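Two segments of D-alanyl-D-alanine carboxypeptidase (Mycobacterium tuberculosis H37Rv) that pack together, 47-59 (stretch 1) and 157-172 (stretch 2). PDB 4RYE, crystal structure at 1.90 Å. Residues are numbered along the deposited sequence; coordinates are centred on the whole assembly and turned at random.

Stretch 1 (47-59) STIKVLLALVALD
Stretch 2 157-172: DLVVIFRAAMANPVFA

The centre of this contact is V51, a t rotamer on helix 50-59, whose side chain enters a hole formed by I161, F162, A165 and F171. Its CG1 lies 3.7 Å from A165 CB, 3.9 Å from I161 CG2, 3.9 Å from F171 CZ and 4.0 Å from F162 CD1. A compact branched side chain suits so enclosed a site. Helix 157-166 runs in broadly the same direction as helix 50-59, at a crossing angle of 35° and a closest axial approach of 9.6 Å; phi/psi in both stay near -65/-40. In register, V51 CA lies 6.8 Å from F162 CA, L52 CA 6.6 Å from I161 CA, and L55 CA 6.1 Å from A165 CA, the nearest of these pairs.

One turn on, L55 (m, t) leaves its backbone sideways, but its length lets the methyls reach across, placing CD2 3.7 Å from A165 CA and CD1 4.0 Å from I161 CG2. I161 (m, t), pointing toward stretch 1, also meets L52 (t, p), with its CG2 4.2 Å from L52 CD1. At the N-terminal end, in a 3-10 segment, T48 (p) has OG1 3.6 Å from CD2 of L158 (m, t), a van der Waals contact.

Beyond A165 the chain turns through N168 (phi/psi -83/121) into a second helix, 169-172. F171 (t, chi2 -88°) receives A54 CB at its ring edge, 4.1 Å from CE2. L58 (m, t), directed toward stretch 2, is long enough to span two residues: CD1 3.8 Å from F171 CB, CD2 4.0 Å from CG1 of V170 (t).

The polar edge begins at N168 (t, chi2 -67°), the N-cap: OD1 accepts from F171 N at 3.1 Å and, weakly, from V170 N at 2.9 Å, satisfying amides that lack a preceding helical turn. L58 CD1 lies 3.9 Å from N168 OD1. No direct hydrogen bond joins the stretches; one water accepts from N168 ND2 (3.1 Å) and donates weakly to D59 OD1 (3.5 Å).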

# COMPACT_ATOMS: atom_id res chain seq x y z
N SER A 47 0.56 -7.30 -0.61
CA SER A 47 1.44 -6.35 0.08
C SER A 47 0.86 -4.96 0.29
O SER A 47 1.45 -4.14 0.99
CB SER A 47 2.79 -6.24 -0.65
OG SER A 47 3.67 -7.30 -0.30
N THR A 48 -0.29 -4.65 -0.31
CA THR A 48 -0.93 -3.37 0.02
C THR A 48 -1.24 -3.29 1.51
O THR A 48 -1.27 -2.20 2.09
CB THR A 48 -2.21 -3.11 -0.79
OG1 THR A 48 -3.17 -4.14 -0.54
CG2 THR A 48 -1.90 -3.01 -2.28
N ILE A 49 -1.46 -4.44 2.14
CA ILE A 49 -1.74 -4.48 3.57
C ILE A 49 -0.55 -4.01 4.40
O ILE A 49 -0.70 -3.68 5.58
CB ILE A 49 -2.22 -5.88 4.03
CG1 ILE A 49 -3.22 -5.78 5.18
CG2 ILE A 49 -1.04 -6.75 4.44
CD1 ILE A 49 -4.51 -5.08 4.82
N LYS A 50 0.64 -3.97 3.80
CA LYS A 50 1.81 -3.42 4.51
C LYS A 50 1.62 -1.95 4.90
O LYS A 50 2.25 -1.46 5.83
CB LYS A 50 3.09 -3.57 3.68
CG LYS A 50 3.61 -5.02 3.56
CD LYS A 50 4.87 -5.05 2.70
CE LYS A 50 5.61 -6.38 2.77
NZ LYS A 50 4.97 -7.39 1.90
N VAL A 51 0.75 -1.24 4.18
CA VAL A 51 0.43 0.14 4.56
C VAL A 51 -0.26 0.17 5.93
O VAL A 51 0.01 1.05 6.76
CB VAL A 51 -0.48 0.82 3.51
CG1 VAL A 51 -0.84 2.24 3.94
CG2 VAL A 51 0.20 0.84 2.13
N LEU A 52 -1.15 -0.78 6.16
CA LEU A 52 -1.81 -0.91 7.45
C LEU A 52 -0.80 -1.26 8.55
O LEU A 52 -0.89 -0.75 9.66
CB LEU A 52 -2.91 -1.96 7.36
CG LEU A 52 -3.83 -2.10 8.57
CD1 LEU A 52 -4.49 -0.76 8.86
CD2 LEU A 52 -4.87 -3.18 8.30
N LEU A 53 0.16 -2.13 8.25
CA LEU A 53 1.22 -2.42 9.22
C LEU A 53 2.02 -1.15 9.52
O LEU A 53 2.33 -0.87 10.67
CB LEU A 53 2.15 -3.52 8.69
CG LEU A 53 3.41 -3.77 9.53
CD1 LEU A 53 3.06 -4.23 10.93
CD2 LEU A 53 4.30 -4.80 8.83
N ALA A 54 2.34 -0.38 8.48
CA ALA A 54 3.08 0.86 8.66
C ALA A 54 2.36 1.84 9.60
O ALA A 54 3.00 2.49 10.43
CB ALA A 54 3.38 1.53 7.30
N LEU A 55 1.04 1.96 9.45
CA LEU A 55 0.25 2.81 10.35
C LEU A 55 0.39 2.40 11.82
O LEU A 55 0.55 3.25 12.70
CB LEU A 55 -1.23 2.74 9.98
CG LEU A 55 -1.75 3.65 8.89
CD1 LEU A 55 -3.20 3.26 8.58
CD2 LEU A 55 -1.66 5.10 9.32
N VAL A 56 0.31 1.10 12.10
CA VAL A 56 0.46 0.61 13.46
C VAL A 56 1.87 0.92 13.97
O VAL A 56 2.04 1.42 15.10
CB VAL A 56 0.20 -0.91 13.54
CG1 VAL A 56 0.58 -1.45 14.92
CG2 VAL A 56 -1.26 -1.22 13.23
N ALA A 57 2.88 0.64 13.15
CA ALA A 57 4.27 0.88 13.54
C ALA A 57 4.51 2.36 13.86
O ALA A 57 5.18 2.68 14.84
CB ALA A 57 5.23 0.41 12.45
N LEU A 58 3.97 3.24 13.03
CA LEU A 58 4.16 4.67 13.22
C LEU A 58 3.44 5.18 14.46
O LEU A 58 3.90 6.12 15.11
CB LEU A 58 3.72 5.45 11.99
CG LEU A 58 4.69 5.33 10.82
CD1 LEU A 58 4.02 5.79 9.54
CD2 LEU A 58 5.95 6.15 11.11
N ASP A 59 2.32 4.56 14.79
CA ASP A 59 1.62 4.93 16.02
C ASP A 59 2.35 4.50 17.29
O ASP A 59 2.38 5.23 18.27
CB ASP A 59 0.20 4.35 16.05
CG ASP A 59 -0.78 5.14 15.21
OD1 ASP A 59 -0.38 6.16 14.61
OD2 ASP A 59 -1.96 4.74 15.15
N ASP A 157 -11.74 0.32 1.09
CA ASP A 157 -10.95 0.28 2.32
C ASP A 157 -9.47 0.62 2.10
O ASP A 157 -8.85 1.25 2.95
CB ASP A 157 -11.05 -1.07 3.02
CG ASP A 157 -12.38 -1.27 3.73
OD1 ASP A 157 -13.30 -0.46 3.48
OD2 ASP A 157 -12.50 -2.24 4.52
N LEU A 158 -8.90 0.17 0.98
CA LEU A 158 -7.49 0.47 0.72
C LEU A 158 -7.23 1.98 0.65
O LEU A 158 -6.24 2.46 1.21
CB LEU A 158 -6.98 -0.25 -0.55
CG LEU A 158 -6.80 -1.76 -0.44
CD1 LEU A 158 -6.26 -2.34 -1.76
CD2 LEU A 158 -5.86 -2.10 0.71
N VAL A 159 -8.09 2.74 -0.03
CA VAL A 159 -7.87 4.19 -0.11
C VAL A 159 -8.16 4.87 1.22
O VAL A 159 -7.56 5.88 1.54
CB VAL A 159 -8.63 4.88 -1.29
CG1 VAL A 159 -8.19 4.28 -2.62
CG2 VAL A 159 -10.15 4.81 -1.14
N VAL A 160 -9.08 4.30 1.99
CA VAL A 160 -9.35 4.82 3.33
C VAL A 160 -8.10 4.64 4.19
O VAL A 160 -7.68 5.54 4.93
CB VAL A 160 -10.56 4.10 3.96
CG1 VAL A 160 -10.66 4.40 5.46
CG2 VAL A 160 -11.86 4.53 3.23
N ILE A 161 -7.48 3.47 4.07
CA ILE A 161 -6.27 3.20 4.85
C ILE A 161 -5.11 4.07 4.35
O ILE A 161 -4.36 4.64 5.15
CB ILE A 161 -5.91 1.69 4.79
CG1 ILE A 161 -6.87 0.90 5.67
CG2 ILE A 161 -4.46 1.45 5.23
CD1 ILE A 161 -7.02 -0.58 5.30
N PHE A 162 -4.96 4.18 3.03
CA PHE A 162 -3.88 4.99 2.48
C PHE A 162 -4.02 6.48 2.80
O PHE A 162 -3.03 7.19 2.96
CB PHE A 162 -3.81 4.81 0.97
CG PHE A 162 -2.45 5.12 0.41
CD1 PHE A 162 -1.43 4.20 0.51
CD2 PHE A 162 -2.19 6.34 -0.20
CE1 PHE A 162 -0.16 4.47 -0.00
CE2 PHE A 162 -0.93 6.63 -0.72
CZ PHE A 162 0.09 5.69 -0.61
N ARG A 163 -5.25 6.94 2.85
CA ARG A 163 -5.54 8.33 3.18
C ARG A 163 -5.08 8.64 4.61
O ARG A 163 -4.51 9.71 4.87
CB ARG A 163 -7.05 8.56 3.04
CG ARG A 163 -7.50 9.98 3.22
CD ARG A 163 -8.94 10.11 2.77
NE ARG A 163 -9.42 11.47 2.95
CZ ARG A 163 -10.63 11.77 3.40
NH1 ARG A 163 -11.49 10.81 3.72
NH2 ARG A 163 -10.97 13.05 3.54
N ALA A 164 -5.31 7.70 5.51
CA ALA A 164 -4.85 7.86 6.89
C ALA A 164 -3.33 7.86 6.95
O ALA A 164 -2.73 8.64 7.71
CB ALA A 164 -5.42 6.74 7.79
N ALA A 165 -2.70 7.00 6.16
CA ALA A 165 -1.25 6.91 6.15
C ALA A 165 -0.62 8.18 5.58
O ALA A 165 0.38 8.66 6.10
CB ALA A 165 -0.78 5.68 5.37
N MSE A 166 -1.21 8.73 4.52
CA MSE A 166 -0.68 9.94 3.89
C MSE A 166 -0.74 11.16 4.81
O MSE A 166 -0.01 12.14 4.61
CB MSE A 166 -1.43 10.24 2.59
CG MSE A 166 -1.04 9.31 1.43
SE MSE A 166 0.87 9.41 0.96
CE MSE A 166 1.02 11.34 0.72
N ALA A 167 -1.63 11.11 5.80
CA ALA A 167 -1.74 12.20 6.76
C ALA A 167 -0.54 12.23 7.70
O ALA A 167 -0.23 13.27 8.29
CB ALA A 167 -3.03 12.07 7.55
N ASN A 168 0.14 11.10 7.84
CA ASN A 168 1.33 11.03 8.68
C ASN A 168 2.56 11.53 7.90
O ASN A 168 2.90 10.97 6.84
CB ASN A 168 1.55 9.58 9.14
CG ASN A 168 2.71 9.44 10.09
OD1 ASN A 168 3.86 9.64 9.72
ND2 ASN A 168 2.42 9.06 11.33
N PRO A 169 3.22 12.58 8.42
CA PRO A 169 4.31 13.20 7.66
C PRO A 169 5.49 12.25 7.40
O PRO A 169 6.13 12.37 6.36
CB PRO A 169 4.74 14.38 8.54
CG PRO A 169 4.17 14.09 9.92
CD PRO A 169 2.93 13.29 9.68
N VAL A 170 5.78 11.33 8.32
CA VAL A 170 6.85 10.38 8.07
C VAL A 170 6.48 9.38 6.98
O VAL A 170 7.29 9.07 6.11
CB VAL A 170 7.28 9.64 9.37
CG1 VAL A 170 8.30 8.57 9.04
CG2 VAL A 170 7.85 10.65 10.36
N PHE A 171 5.25 8.88 7.02
CA PHE A 171 4.81 7.97 5.97
C PHE A 171 4.89 8.66 4.62
O PHE A 171 5.41 8.09 3.65
CB PHE A 171 3.38 7.46 6.20
CG PHE A 171 2.92 6.48 5.14
CD1 PHE A 171 2.32 6.93 3.97
CD2 PHE A 171 3.12 5.12 5.30
CE1 PHE A 171 1.91 6.04 2.97
CE2 PHE A 171 2.72 4.20 4.32
CZ PHE A 171 2.11 4.67 3.15
N ALA A 172 4.35 9.88 4.54
CA ALA A 172 4.37 10.64 3.28
C ALA A 172 5.80 10.83 2.77
O ALA A 172 6.05 10.77 1.56
CB ALA A 172 3.67 11.98 3.45
O HOH W 1 -0.48 8.20 11.82